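Local coordinates for protein F01G10.3, confirmed by transcript evidence (Caenorhabditis elegans, PDB 3K6J), which probably acts as an NAD+-dependent (3S)-3-hydroxyacyl-CoA dehydrogenase, the dehydrogenase part of a multifunctional enzyme, at residues A76-F81 with C219-K224. Residues are numbered along the deposited sequence; the frame is centred on the assembly and turned at random.
Sequences AGIETF and CESIKK. With PO4 (phosphate ion), chain B.
Ala76 CB meets the peptide unit of Ser221 at its carbonyl O, 3.9 Å away; within the same turn, the carbonyl of Cys219 takes Ile222 N and Lys224 N from opposite faces. The latter bond, with Lys223 N to Glu220 O, is the Schellman motif ending helix 209-221, and Gly77 ends helix 64-75 likewise, so this is a worked example of two capped helix ends packing in a Rossmann fold. Ile222 CG2 lies 3.6 Å from both Ala76 CB and Ile78 CD1, and the two isoleucine side chains cross nearly perpendicularly. With CG1 beside the backbone N (chi1 -65°), Ile78 sends CD1 to this methyl and to Ser221 OG, itself bonded to Ala218 O. Phe73 also packs on Ile222. Lys224, bent at chi2 (-74°), brings NZ 3.1 Å from O2 of a phosphate ion, with a weaker bond to O4; NZ also bonds the carbonyls of Ala193 and Ile196. A methionine in its place would probably leave both carbonyls without this donor and the phosphate without this cationic partner. No hydrogen bond joins the segments: their 135 Å² interface is van der Waals packing of methyls on one another and on Ser221 oxygens, while the polar bonds stay within each turn or lead to neighbouring carbonyls and the anion.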
loop_
_atom_site.group_PDB
_atom_site.type_symbol
_atom_site.label_atom_id
_atom_site.label_comp_id
_atom_site.label_asym_id
_atom_site.label_seq_id
_atom_site.Cartn_x
_atom_site.Cartn_y
_atom_site.Cartn_z
ATOM N N ALA A 76 -14.772 -13.335 -1.689
ATOM C CA ALA A 76 -15.119 -13.450 -3.092
ATOM C C ALA A 76 -15.871 -14.750 -3.425
ATOM O O ALA A 76 -16.217 -14.976 -4.569
ATOM C CB ALA A 76 -13.868 -13.345 -3.935
ATOM N N GLY A 77 -16.097 -15.608 -2.434
ATOM C CA GLY A 77 -16.729 -16.915 -2.662
ATOM C C GLY A 77 -15.789 -18.010 -3.144
ATOM O O GLY A 77 -16.220 -19.005 -3.739
ATOM N N ILE A 78 -14.493 -17.836 -2.916
ATOM C CA ILE A 78 -13.534 -18.849 -3.320
ATOM C C ILE A 78 -13.177 -19.693 -2.100
ATOM O O ILE A 78 -12.828 -19.144 -1.037
ATOM C CB ILE A 78 -12.263 -18.218 -3.990
ATOM C CG1 ILE A 78 -12.649 -17.528 -5.308
ATOM C CG2 ILE A 78 -11.167 -19.279 -4.231
ATOM C CD1 ILE A 78 -11.678 -16.452 -5.759
ATOM N N GLU A 79 -13.260 -21.019 -2.259
ATOM C CA GLU A 79 -12.873 -21.951 -1.216
ATOM C C GLU A 79 -11.432 -21.701 -0.835
ATOM O O GLU A 79 -10.534 -21.843 -1.675
ATOM C CB GLU A 79 -13.049 -23.401 -1.700
ATOM C CG GLU A 79 -12.939 -24.422 -0.572
ATOM C CD GLU A 79 -12.622 -25.829 -1.065
ATOM O OE1 GLU A 79 -11.687 -25.990 -1.903
ATOM O OE2 GLU A 79 -13.307 -26.778 -0.595
ATOM N N THR A 80 -11.229 -21.308 0.420
ATOM C CA THR A 80 -9.921 -20.897 0.916
ATOM C C THR A 80 -9.520 -21.684 2.160
ATOM O O THR A 80 -10.191 -21.624 3.195
ATOM C CB THR A 80 -9.915 -19.349 1.243
ATOM O OG1 THR A 80 -10.370 -18.616 0.099
ATOM C CG2 THR A 80 -8.520 -18.854 1.638
ATOM N N PHE A 81 -8.410 -22.405 2.074
ATOM C CA PHE A 81 -7.840 -23.028 3.247
ATOM C C PHE A 81 -6.852 -22.081 3.881
ATOM O O PHE A 81 -6.005 -21.504 3.207
ATOM C CB PHE A 81 -7.157 -24.354 2.884
ATOM C CG PHE A 81 -8.083 -25.350 2.260
ATOM C CD1 PHE A 81 -8.804 -26.242 3.058
ATOM C CD2 PHE A 81 -8.263 -25.379 0.863
ATOM C CE1 PHE A 81 -9.681 -27.157 2.474
ATOM C CE2 PHE A 81 -9.120 -26.298 0.279
ATOM C CZ PHE A 81 -9.843 -27.183 1.085
ATOM N N CYS A 219 -6.381 -12.400 -8.596
ATOM C CA CYS A 219 -6.556 -11.096 -7.953
ATOM C C CYS A 219 -7.773 -10.333 -8.492
ATOM O O CYS A 219 -8.516 -9.710 -7.713
ATOM C CB CYS A 219 -5.295 -10.239 -8.106
ATOM S SG CYS A 219 -3.869 -10.826 -7.148
ATOM N N GLU A 220 -7.968 -10.368 -9.814
ATOM C CA GLU A 220 -9.106 -9.687 -10.412
ATOM C C GLU A 220 -10.408 -10.291 -9.933
ATOM O O GLU A 220 -11.348 -9.563 -9.622
ATOM C CB GLU A 220 -9.033 -9.648 -11.941
ATOM C CG GLU A 220 -7.906 -8.762 -12.439
ATOM C CD GLU A 220 -7.481 -9.064 -13.883
ATOM O OE1 GLU A 220 -7.869 -10.128 -14.454
ATOM O OE2 GLU A 220 -6.740 -8.231 -14.449
ATOM N N SER A 221 -10.447 -11.612 -9.807
ATOM C CA SER A 221 -11.670 -12.296 -9.370
ATOM C C SER A 221 -12.009 -11.932 -7.919
ATOM O O SER A 221 -13.149 -12.063 -7.496
ATOM C CB SER A 221 -11.563 -13.824 -9.568
ATOM O OG SER A 221 -10.708 -14.415 -8.574
ATOM N N ILE A 222 -11.035 -11.446 -7.165
ATOM C CA ILE A 222 -11.295 -11.045 -5.788
ATOM C C ILE A 222 -11.376 -9.534 -5.627
ATOM O O ILE A 222 -11.339 -9.021 -4.510
ATOM C CB ILE A 222 -10.315 -11.704 -4.763
ATOM C CG1 ILE A 222 -8.888 -11.149 -4.910
ATOM C CG2 ILE A 222 -10.389 -13.227 -4.891
ATOM C CD1 ILE A 222 -7.883 -11.649 -3.861
ATOM N N LYS A 223 -11.532 -8.845 -6.758
ATOM C CA LYS A 223 -11.706 -7.401 -6.802
ATOM C C LYS A 223 -10.459 -6.652 -6.327
ATOM O O LYS A 223 -10.551 -5.553 -5.781
ATOM C CB LYS A 223 -12.961 -6.978 -6.010
ATOM C CG LYS A 223 -14.196 -7.818 -6.316
ATOM C CD LYS A 223 -14.999 -7.239 -7.492
ATOM C CE LYS A 223 -14.591 -7.844 -8.841
ATOM N NZ LYS A 223 -15.296 -7.174 -10.009
ATOM N N LYS A 224 -9.298 -7.256 -6.522
ATOM C CA LYS A 224 -8.036 -6.560 -6.321
ATOM C C LYS A 224 -7.498 -6.073 -7.661
ATOM O O LYS A 224 -7.942 -6.525 -8.723
ATOM C CB LYS A 224 -7.014 -7.488 -5.659
ATOM C CG LYS A 224 -7.424 -7.929 -4.265
ATOM C CD LYS A 224 -7.272 -6.797 -3.271
ATOM C CE LYS A 224 -7.412 -7.292 -1.874
ATOM N NZ LYS A 224 -7.604 -6.131 -0.948
HETATM P P PO4 B . -10.917 -4.810 -2.049
HETATM O O1 PO4 B . -12.124 -4.805 -2.964
HETATM O O2 PO4 B . -9.675 -4.917 -2.896
HETATM O O3 PO4 B . -10.865 -3.528 -1.245
HETATM O O4 PO4 B . -10.992 -5.996 -1.116
#